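Local coordinates for protein YHR177W (Saccharomyces cerevisiae, PDB 4M8B) that binds DNA through its WOPR (Gti1/Pac2-family) domain, the part of this longer fungal transcription factor held in this chain, at a contact of chain A with DNA. Sequence-based numbering; all coordinates share one arbitrary frame.

Site 1: a contact of chain A with DNA. Residues 74, 81, 83, 122, 124. With nucleotides of chain B.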
loop_
_atom_site.group_PDB
_atom_site.type_symbol
_atom_site.label_atom_id
_atom_site.label_comp_id
_atom_site.label_asym_id
_atom_site.label_seq_id
_atom_site.Cartn_x
_atom_site.Cartn_y
_atom_site.Cartn_z
ATOM N N SER A 74 0.121 -6.210 12.072
ATOM C CA SER A 74 0.157 -6.660 10.684
ATOM C C SER A 74 -0.409 -8.066 10.505
ATOM O O SER A 74 -0.158 -8.956 11.318
ATOM C CB SER A 74 1.589 -6.626 10.155
ATOM O OG SER A 74 2.386 -7.610 10.787
ATOM N N LEU A 81 1.310 -7.070 3.288
ATOM C CA LEU A 81 0.973 -6.881 4.690
ATOM C C LEU A 81 -0.269 -6.001 4.752
ATOM O O LEU A 81 -0.400 -5.050 3.982
ATOM C CB LEU A 81 2.134 -6.241 5.456
ATOM C CG LEU A 81 3.313 -7.176 5.731
ATOM C CD1 LEU A 81 4.418 -6.471 6.503
ATOM C CD2 LEU A 81 2.833 -8.403 6.484
ATOM N N TYR A 83 -3.122 -3.809 7.304
ATOM C CA TYR A 83 -3.352 -3.187 8.600
ATOM C C TYR A 83 -4.739 -2.551 8.646
ATOM O O TYR A 83 -5.268 -2.127 7.618
ATOM C CB TYR A 83 -2.291 -2.122 8.872
ATOM C CG TYR A 83 -0.861 -2.584 8.700
ATOM C CD1 TYR A 83 -0.287 -2.680 7.442
ATOM C CD2 TYR A 83 -0.074 -2.895 9.798
ATOM C CE1 TYR A 83 1.025 -3.087 7.283
ATOM C CE2 TYR A 83 1.239 -3.303 9.648
ATOM C CZ TYR A 83 1.782 -3.396 8.388
ATOM O OH TYR A 83 3.087 -3.803 8.233
ATOM N N THR A 122 0.751 -3.112 2.172
ATOM C CA THR A 122 2.110 -2.710 1.836
ATOM C C THR A 122 2.840 -3.822 1.103
ATOM O O THR A 122 2.511 -4.997 1.250
ATOM C CB THR A 122 2.919 -2.326 3.096
ATOM O OG1 THR A 122 3.031 -3.465 3.960
ATOM C CG2 THR A 122 2.240 -1.190 3.847
ATOM N N SER A 124 7.059 -4.626 -0.476
ATOM C CA SER A 124 8.431 -4.185 -0.699
ATOM C C SER A 124 9.086 -5.009 -1.798
ATOM O O SER A 124 8.962 -6.232 -1.830
ATOM C CB SER A 124 9.253 -4.260 0.590
ATOM O OG SER A 124 9.274 -5.577 1.108
ATOM P P DT B 10 5.694 0.301 7.091
ATOM O OP1 DT B 10 6.378 0.967 5.957
ATOM O OP2 DT B 10 4.232 0.089 7.054
ATOM O "O5'" DT B 10 6.405 -1.103 7.340
ATOM C "C5'" DT B 10 7.815 -1.130 7.488
ATOM C "C4'" DT B 10 8.344 -2.525 7.796
ATOM O "O4'" DT B 10 8.116 -2.859 9.193
ATOM C "C3'" DT B 10 7.736 -3.684 7.000
ATOM O "O3'" DT B 10 8.790 -4.471 6.406
ATOM C "C2'" DT B 10 6.967 -4.453 8.075
ATOM C "C1'" DT B 10 7.894 -4.250 9.262
ATOM N N1 DT B 10 7.377 -4.626 10.625
ATOM C C2 DT B 10 8.230 -5.232 11.538
ATOM O O2 DT B 10 9.402 -5.500 11.317
ATOM N N3 DT B 10 7.659 -5.524 12.753
ATOM C C4 DT B 10 6.354 -5.277 13.143
ATOM O O4 DT B 10 5.950 -5.583 14.264
ATOM C C5 DT B 10 5.522 -4.642 12.142
ATOM C C7 DT B 10 4.084 -4.320 12.433
ATOM C C6 DT B 10 6.064 -4.350 10.951
ATOM P P DG B 11 8.581 -5.236 5.002
ATOM O OP1 DG B 11 9.899 -5.765 4.593
ATOM O OP2 DG B 11 7.854 -4.339 4.077
ATOM O "O5'" DG B 11 7.631 -6.470 5.357
ATOM C "C5'" DG B 11 8.149 -7.795 5.521
ATOM C "C4'" DG B 11 8.815 -8.008 6.873
ATOM O "O4'" DG B 11 8.028 -7.412 7.925
ATOM C "C3'" DG B 11 8.941 -9.459 7.315
ATOM O "O3'" DG B 11 10.126 -10.035 6.781
ATOM C "C2'" DG B 11 8.959 -9.377 8.843
ATOM C "C1'" DG B 11 8.335 -8.023 9.160
ATOM N N9 DG B 11 7.123 -8.048 9.984
ATOM C C8 DG B 11 5.872 -7.599 9.632
ATOM N N7 DG B 11 4.981 -7.730 10.581
ATOM C C5 DG B 11 5.685 -8.299 11.633
ATOM C C6 DG B 11 5.249 -8.671 12.926
ATOM O O6 DG B 11 4.116 -8.571 13.422
ATOM N N1 DG B 11 6.289 -9.212 13.679
ATOM C C2 DG B 11 7.583 -9.373 13.238
ATOM N N2 DG B 11 8.449 -9.915 14.109
ATOM N N3 DG B 11 8.002 -9.026 12.028
ATOM C C4 DG B 11 7.003 -8.499 11.281
HETATM O O HOH W 1 4.032 -2.648 6.312
HETATM O O HOH W 2 1.560 -8.839 13.569
HETATM O O HOH W 3 5.387 -5.062 3.064
#

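Site 2: a contact of chain A with DNA. Residues 64-66, 71. With nucleotides of chain B; nucleotides of chain C.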
loop_
_atom_site.group_PDB
_atom_site.type_symbol
_atom_site.label_atom_id
_atom_site.label_comp_id
_atom_site.label_asym_id
_atom_site.label_seq_id
_atom_site.Cartn_x
_atom_site.Cartn_y
_atom_site.Cartn_z
ATOM N N ARG A 64 10.586 3.255 6.925
ATOM C CA ARG A 64 9.260 2.919 7.424
ATOM C C ARG A 64 8.287 4.064 7.163
ATOM O O ARG A 64 8.558 5.215 7.499
ATOM C CB ARG A 64 9.310 2.608 8.918
ATOM C CG ARG A 64 10.357 1.586 9.311
ATOM C CD ARG A 64 10.254 1.257 10.785
ATOM N NE ARG A 64 11.362 0.430 11.251
ATOM C CZ ARG A 64 11.540 0.076 12.520
ATOM N NH1 ARG A 64 10.677 0.477 13.444
ATOM N NH2 ARG A 64 12.577 -0.677 12.862
ATOM N N TRP A 65 7.149 3.732 6.565
ATOM C CA TRP A 65 6.145 4.719 6.196
ATOM C C TRP A 65 5.285 5.069 7.407
ATOM O O TRP A 65 4.725 4.183 8.053
ATOM C CB TRP A 65 5.281 4.156 5.065
ATOM C CG TRP A 65 4.195 5.065 4.566
ATOM C CD1 TRP A 65 2.863 4.975 4.841
ATOM C CD2 TRP A 65 4.344 6.184 3.680
ATOM N NE1 TRP A 65 2.175 5.971 4.194
ATOM C CE2 TRP A 65 3.064 6.726 3.474
ATOM C CE3 TRP A 65 5.441 6.777 3.049
ATOM C CZ2 TRP A 65 2.847 7.836 2.662
ATOM C CZ3 TRP A 65 5.223 7.877 2.244
ATOM C CH2 TRP A 65 3.938 8.396 2.057
ATOM N N THR A 66 5.182 6.362 7.713
ATOM C CA THR A 66 4.397 6.828 8.857
ATOM C C THR A 66 3.307 7.810 8.442
ATOM O O THR A 66 3.596 8.856 7.858
ATOM C CB THR A 66 5.288 7.493 9.930
ATOM O OG1 THR A 66 6.126 8.481 9.316
ATOM C CG2 THR A 66 6.160 6.457 10.618
ATOM N N TRP A 71 -3.022 1.837 13.758
ATOM C CA TRP A 71 -3.142 0.630 12.953
ATOM C C TRP A 71 -3.113 -0.639 13.790
ATOM O O TRP A 71 -2.448 -0.700 14.824
ATOM C CB TRP A 71 -2.022 0.590 11.911
ATOM C CG TRP A 71 -2.069 1.745 10.965
ATOM C CD1 TRP A 71 -1.244 2.832 10.951
ATOM C CD2 TRP A 71 -3.007 1.943 9.900
ATOM N NE1 TRP A 71 -1.605 3.685 9.939
ATOM C CE2 TRP A 71 -2.686 3.159 9.281
ATOM C CE3 TRP A 71 -4.085 1.196 9.416
ATOM C CZ2 TRP A 71 -3.404 3.654 8.193
ATOM C CZ3 TRP A 71 -4.795 1.687 8.341
ATOM C CH2 TRP A 71 -4.453 2.905 7.740
ATOM P P DG B 9 2.637 2.918 12.690
ATOM O OP1 DG B 9 2.165 4.125 11.981
ATOM O OP2 DG B 9 1.653 1.931 13.195
ATOM O "O5'" DG B 9 3.693 2.153 11.768
ATOM C "C5'" DG B 9 4.939 2.789 11.533
ATOM C "C4'" DG B 9 5.833 1.986 10.607
ATOM O "O4'" DG B 9 6.607 1.025 11.372
ATOM C "C3'" DG B 9 5.150 1.163 9.530
ATOM O "O3'" DG B 9 6.039 1.145 8.414
ATOM C "C2'" DG B 9 4.952 -0.194 10.206
ATOM C "C1'" DG B 9 6.154 -0.300 11.143
ATOM N N9 DG B 9 5.944 -0.897 12.464
ATOM C C8 DG B 9 4.818 -0.900 13.253
ATOM N N7 DG B 9 4.991 -1.512 14.397
ATOM C C5 DG B 9 6.320 -1.929 14.370
ATOM C C6 DG B 9 7.095 -2.640 15.322
ATOM O O6 DG B 9 6.753 -3.066 16.437
ATOM N N1 DG B 9 8.400 -2.850 14.878
ATOM C C2 DG B 9 8.895 -2.428 13.664
ATOM N N2 DG B 9 10.175 -2.700 13.369
ATOM N N3 DG B 9 8.179 -1.766 12.774
ATOM C C4 DG B 9 6.911 -1.554 13.190
ATOM P P DT B 10 5.694 0.301 7.091
ATOM O OP1 DT B 10 6.378 0.967 5.957
ATOM O OP2 DT B 10 4.232 0.089 7.054
ATOM O "O5'" DT B 10 6.405 -1.103 7.340
ATOM C "C5'" DT B 10 7.815 -1.130 7.488
ATOM C "C4'" DT B 10 8.344 -2.525 7.796
ATOM O "O4'" DT B 10 8.116 -2.859 9.193
ATOM C "C3'" DT B 10 7.736 -3.684 7.000
ATOM O "O3'" DT B 10 8.790 -4.471 6.406
ATOM C "C2'" DT B 10 6.967 -4.453 8.075
ATOM C "C1'" DT B 10 7.894 -4.250 9.262
ATOM N N1 DT B 10 7.377 -4.626 10.625
ATOM C C2 DT B 10 8.230 -5.232 11.538
ATOM O O2 DT B 10 9.402 -5.500 11.317
ATOM N N3 DT B 10 7.659 -5.524 12.753
ATOM C C4 DT B 10 6.354 -5.277 13.143
ATOM O O4 DT B 10 5.950 -5.583 14.264
ATOM C C5 DT B 10 5.522 -4.642 12.142
ATOM C C7 DT B 10 4.084 -4.320 12.433
ATOM C C6 DT B 10 6.064 -4.350 10.951
ATOM P P DA C 14 13.199 5.726 9.257
ATOM O OP1 DA C 14 12.380 5.528 8.040
ATOM O OP2 DA C 14 14.529 6.366 9.142
ATOM O "O5'" DA C 14 12.319 6.539 10.306
ATOM C "C5'" DA C 14 10.979 6.132 10.482
ATOM C "C4'" DA C 14 10.349 6.723 11.729
ATOM O "O4'" DA C 14 11.011 6.222 12.910
ATOM C "C3'" DA C 14 10.399 8.243 11.845
ATOM O "O3'" DA C 14 9.077 8.709 11.563
ATOM C "C2'" DA C 14 10.883 8.513 13.276
ATOM C "C1'" DA C 14 10.780 7.148 13.948
ATOM N N9 DA C 14 11.735 6.845 15.012
ATOM C C8 DA C 14 13.098 6.800 14.930
ATOM N N7 DA C 14 13.687 6.475 16.056
ATOM C C5 DA C 14 12.634 6.283 16.933
ATOM C C6 DA C 14 12.583 5.923 18.289
ATOM N N6 DA C 14 13.669 5.678 19.027
ATOM N N1 DA C 14 11.366 5.822 18.857
ATOM C C2 DA C 14 10.278 6.065 18.116
ATOM N N3 DA C 14 10.200 6.412 16.835
ATOM C C4 DA C 14 11.426 6.504 16.303
ATOM P P DC C 15 8.719 10.274 11.615
ATOM O OP1 DC C 15 7.520 10.483 10.771
ATOM O OP2 DC C 15 9.958 11.040 11.336
ATOM O "O5'" DC C 15 8.286 10.509 13.133
ATOM C "C5'" DC C 15 7.188 9.773 13.630
ATOM C "C4'" DC C 15 7.150 9.749 15.148
ATOM O "O4'" DC C 15 8.414 9.305 15.692
ATOM C "C3'" DC C 15 6.872 11.088 15.818
ATOM O "O3'" DC C 15 5.560 11.027 16.369
ATOM C "C2'" DC C 15 7.958 11.225 16.887
ATOM C "C1'" DC C 15 8.480 9.803 17.010
ATOM N N1 DC C 15 9.889 9.642 17.482
ATOM C C2 DC C 15 10.169 9.265 18.805
ATOM O O2 DC C 15 9.239 9.077 19.604
ATOM N N3 DC C 15 11.465 9.118 19.177
ATOM C C4 DC C 15 12.445 9.326 18.297
ATOM N N4 DC C 15 13.703 9.160 18.720
ATOM C C5 DC C 15 12.179 9.705 16.951
ATOM C C6 DC C 15 10.899 9.847 16.590
HETATM O O HOH W 4 2.982 2.454 6.541
HETATM O O HOH W 5 1.865 4.341 9.163
#

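Site 3: a contact of chain A with DNA. Residues 37, 61-64, 66. With nucleotides of chain C.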
loop_
_atom_site.group_PDB
_atom_site.type_symbol
_atom_site.label_atom_id
_atom_site.label_comp_id
_atom_site.label_asym_id
_atom_site.label_seq_id
_atom_site.Cartn_x
_atom_site.Cartn_y
_atom_site.Cartn_z
ATOM N N ARG A 37 9.797 12.532 3.418
ATOM C CA ARG A 37 8.756 12.214 4.384
ATOM C C ARG A 37 7.744 13.344 4.460
ATOM O O ARG A 37 8.119 14.515 4.488
ATOM C CB ARG A 37 9.355 11.969 5.772
ATOM C CG ARG A 37 8.332 11.506 6.806
ATOM C CD ARG A 37 9.011 10.996 8.063
ATOM N NE ARG A 37 10.055 10.025 7.754
ATOM C CZ ARG A 37 9.857 8.715 7.663
ATOM N NH1 ARG A 37 8.647 8.212 7.858
ATOM N NH2 ARG A 37 10.872 7.910 7.379
ATOM N N GLY A 61 15.389 8.093 1.882
ATOM C CA GLY A 61 15.750 7.980 3.283
ATOM C C GLY A 61 14.612 7.474 4.148
ATOM O O GLY A 61 14.708 7.477 5.375
ATOM N N ILE A 62 13.529 7.039 3.509
ATOM C CA ILE A 62 12.402 6.458 4.227
ATOM C C ILE A 62 12.528 4.939 4.268
ATOM O O ILE A 62 12.612 4.287 3.227
ATOM C CB ILE A 62 11.057 6.828 3.574
ATOM C CG1 ILE A 62 10.932 8.344 3.432
ATOM C CG2 ILE A 62 9.900 6.285 4.394
ATOM C CD1 ILE A 62 9.645 8.789 2.787
ATOM N N LYS A 63 12.546 4.382 5.475
ATOM C CA LYS A 63 12.617 2.937 5.657
ATOM C C LYS A 63 11.301 2.403 6.199
ATOM O O LYS A 63 10.946 1.249 5.967
ATOM C CB LYS A 63 13.759 2.570 6.601
ATOM C CG LYS A 63 15.127 2.952 6.080
ATOM C CD LYS A 63 16.203 2.664 7.108
ATOM C CE LYS A 63 17.557 3.157 6.629
ATOM N NZ LYS A 63 18.580 3.071 7.706
ATOM N N ARG A 64 10.586 3.255 6.925
ATOM C CA ARG A 64 9.260 2.919 7.424
ATOM C C ARG A 64 8.287 4.064 7.163
ATOM O O ARG A 64 8.558 5.215 7.499
ATOM C CB ARG A 64 9.310 2.608 8.918
ATOM C CG ARG A 64 10.357 1.586 9.311
ATOM C CD ARG A 64 10.254 1.257 10.785
ATOM N NE ARG A 64 11.362 0.430 11.251
ATOM C CZ ARG A 64 11.540 0.076 12.520
ATOM N NH1 ARG A 64 10.677 0.477 13.444
ATOM N NH2 ARG A 64 12.577 -0.677 12.862
ATOM N N THR A 66 5.182 6.362 7.713
ATOM C CA THR A 66 4.397 6.828 8.857
ATOM C C THR A 66 3.307 7.810 8.442
ATOM O O THR A 66 3.596 8.856 7.858
ATOM C CB THR A 66 5.288 7.493 9.930
ATOM O OG1 THR A 66 6.126 8.481 9.316
ATOM C CG2 THR A 66 6.160 6.457 10.618
ATOM P P DA C 13 17.459 1.666 13.228
ATOM O OP1 DA C 13 18.263 0.751 12.386
ATOM O OP2 DA C 13 18.108 2.532 14.240
ATOM O "O5'" DA C 13 16.621 2.596 12.244
ATOM C "C5'" DA C 13 15.895 1.965 11.205
ATOM C "C4'" DA C 13 14.494 2.530 11.076
ATOM O "O4'" DA C 13 13.720 2.250 12.272
ATOM C "C3'" DA C 13 14.412 4.036 10.884
ATOM O "O3'" DA C 13 13.366 4.284 9.946
ATOM C "C2'" DA C 13 14.125 4.566 12.288
ATOM C "C1'" DA C 13 13.296 3.450 12.903
ATOM N N9 DA C 13 13.441 3.250 14.344
ATOM C C8 DA C 13 14.588 3.092 15.073
ATOM N N7 DA C 13 14.377 2.908 16.358
ATOM C C5 DA C 13 13.000 2.938 16.478
ATOM C C6 DA C 13 12.136 2.802 17.579
ATOM N N6 DA C 13 12.565 2.596 18.828
ATOM N N1 DA C 13 10.813 2.885 17.341
ATOM C C2 DA C 13 10.394 3.092 16.087
ATOM N N3 DA C 13 11.110 3.234 14.974
ATOM C C4 DA C 13 12.415 3.146 15.246
ATOM P P DA C 14 13.199 5.726 9.257
ATOM O OP1 DA C 14 12.380 5.528 8.040
ATOM O OP2 DA C 14 14.529 6.366 9.142
ATOM O "O5'" DA C 14 12.319 6.539 10.306
ATOM C "C5'" DA C 14 10.979 6.132 10.482
ATOM C "C4'" DA C 14 10.349 6.723 11.729
ATOM O "O4'" DA C 14 11.011 6.222 12.910
ATOM C "C3'" DA C 14 10.399 8.243 11.845
ATOM O "O3'" DA C 14 9.077 8.709 11.563
ATOM C "C2'" DA C 14 10.883 8.513 13.276
ATOM C "C1'" DA C 14 10.780 7.148 13.948
ATOM N N9 DA C 14 11.735 6.845 15.012
ATOM C C8 DA C 14 13.098 6.800 14.930
ATOM N N7 DA C 14 13.687 6.475 16.056
ATOM C C5 DA C 14 12.634 6.283 16.933
ATOM C C6 DA C 14 12.583 5.923 18.289
ATOM N N6 DA C 14 13.669 5.678 19.027
ATOM N N1 DA C 14 11.366 5.822 18.857
ATOM C C2 DA C 14 10.278 6.065 18.116
ATOM N N3 DA C 14 10.200 6.412 16.835
ATOM C C4 DA C 14 11.426 6.504 16.303
ATOM P P DC C 15 8.719 10.274 11.615
ATOM O OP1 DC C 15 7.520 10.483 10.771
ATOM O OP2 DC C 15 9.958 11.040 11.336
ATOM O "O5'" DC C 15 8.286 10.509 13.133
ATOM C "C5'" DC C 15 7.188 9.773 13.630
ATOM C "C4'" DC C 15 7.150 9.749 15.148
ATOM O "O4'" DC C 15 8.414 9.305 15.692
ATOM C "C3'" DC C 15 6.872 11.088 15.818
ATOM O "O3'" DC C 15 5.560 11.027 16.369
ATOM C "C2'" DC C 15 7.958 11.225 16.887
ATOM C "C1'" DC C 15 8.480 9.803 17.010
ATOM N N1 DC C 15 9.889 9.642 17.482
ATOM C C2 DC C 15 10.169 9.265 18.805
ATOM O O2 DC C 15 9.239 9.077 19.604
ATOM N N3 DC C 15 11.465 9.118 19.177
ATOM C C4 DC C 15 12.445 9.326 18.297
ATOM N N4 DC C 15 13.703 9.160 18.720
ATOM C C5 DC C 15 12.179 9.705 16.951
ATOM C C6 DC C 15 10.899 9.847 16.590
#

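Site 1: a contact of chain A with DNA
Ser74 reads the Hoogsteen edge of DG11, a paired guanine whose edge faces the major groove. The hydroxyl Ser74 OG donates to the base nitrogen N7 of DG11 at 2.6 Å; the weak bond from Ser74 OG to the base oxygen O6 of DG11 is 3.3 Å. With chi1 at 69°, OG sits beside the residue's own carbonyl, which lets water 2 join both O and OG of Ser74 to that same O6. Serine suits this place because its short side chain puts a hydroxyl donor directly at N7, while the main-chain carbonyl reaches O6 by way of the water. Beside it Leu81 lays its CD1 methyl against the deoxyribose, 3.6 Å from C2' of DT10, and touches C8 of DG11 as well, an apolar branch filling the step between two nucleotides.

The phosphates are met largely through water. Water 1 lies 2.7 Å from the hydroxyl OG1 of Thr122 and also contacts the phenol OH of Tyr83; it passes the contact on to OP2 and O5' of DT10. Water 3 links Thr122 OG1 to OP2 of DG11, so one small hydroxyl serves two successive phosphates. That hydroxyl sits in plane at the edge of the Tyr83 ring.

Leu81 and Tyr83, two apart on strand 80-88, point to the same face, as do Thr122 and Ser124 on strand 118-128, while Ser74 comes from the loop immediately before strand 75-77.

Site 2: a contact of chain A with DNA
Thr66 OG1 donates to the phosphate oxygen OP1 of DC15 at 2.8 Å, the shortest direct bond in this part of the WOPR (Gti1/Pac2) domain. The methyl CG2 of Thr66, anti to the carbonyl carbon, sits between the strands, 3.8 Å from O3' of DA14 and, more loosely, near C5' of DG9. A beta-branched threonine thus touches both strands.

One residue earlier, the backbone N of Trp65 donates to the phosphate oxygen OP1 of DT10 at 2.9 Å, nearly straight at 172°. Water 4 bridges the carbonyl O of Trp65 to OP2 of DT10, and water 5 bridges it to OP1 of DG9, so one peptide oxygen serves two phosphates. The Trp65 indole is directed away from the DNA, CG anti to the backbone N (chi1 -180°), with water 4 in plane at the ring edge.

Arg64 runs extended from CG to NE into the minor groove beside DG9. The exocyclic amine N2 of DG9 lies over one face of the Arg64 guanidinium, 2.9 Å above its plane and toward the rim; no N-H points at it, so this is a face contact without a hydrogen bond. Trp71 brings the CD1 corner of its indole into van der Waals contact with both OP1 and OP2 of DG9, each 3.8 Å from CD1.

Site 3: a contact of chain A with DNA
The loop carrying Gly61 to Arg64, directly after helix 57-60, meets the backbone of chain C at the phosphate of DA14. Its phosphate oxygen OP1 accepts from two successive peptides. Lys63 N bonds OP1 of DA14 at 2.8 Å, and the N of Arg64 is the second donor. Arg37 adds a salt bridge, Arg37 NH2 to OP1 of DA14 at 2.9 Å, although as a hydrogen bond it is bent and weak. The clustered donors would be expected to offset the phosphate's negative charge.

A bend at chi3 (-50°) lays the Arg37 guanidinium along the backbone of chain C, NH2 toward the DA14 phosphate and NE toward that of DC15. Arg37 NE makes a longer salt bridge to OP2 of DC15 at 3.7 Å. Arg37 NH1 faces the protein, donating to Arg64 O at 3.0 Å within the guanidinium plane. It also donates to Thr66 OG1, which lies 18° out of that plane; Arg37 thereby positions the hydroxyl that binds the DC15 phosphate. Arginine suits this place because its several N-H groups can meet phosphates and protein together.

Arg64 sets one guanidinium face on the sugar oxygen O4' of DA13, without a hydrogen bond.

Arg37, from the loop between helices 16-28 and 40-46, braces the segment that runs from helix 57-60 through Thr66.

Sites 2 and 3 are neighbours, their C-alpha centres about 8 Å apart, and they share Arg64 and Thr66. The loop following helix 57-60 spans the minor-groove side and touches both backbones; DG9 and DA13 lie over opposite faces of the Arg64 guanidinium, which thus sits between the two strands. The C-alpha centre of site 1 is about 10 Å from that of site 2 and about 14 Å from that of site 3. DT10 of chain B is contacted in both site 1 and site 2. Base reading in the major groove is thus combined with minor-groove insertion and phosphate anchoring, which may fix the domain's register on the duplex.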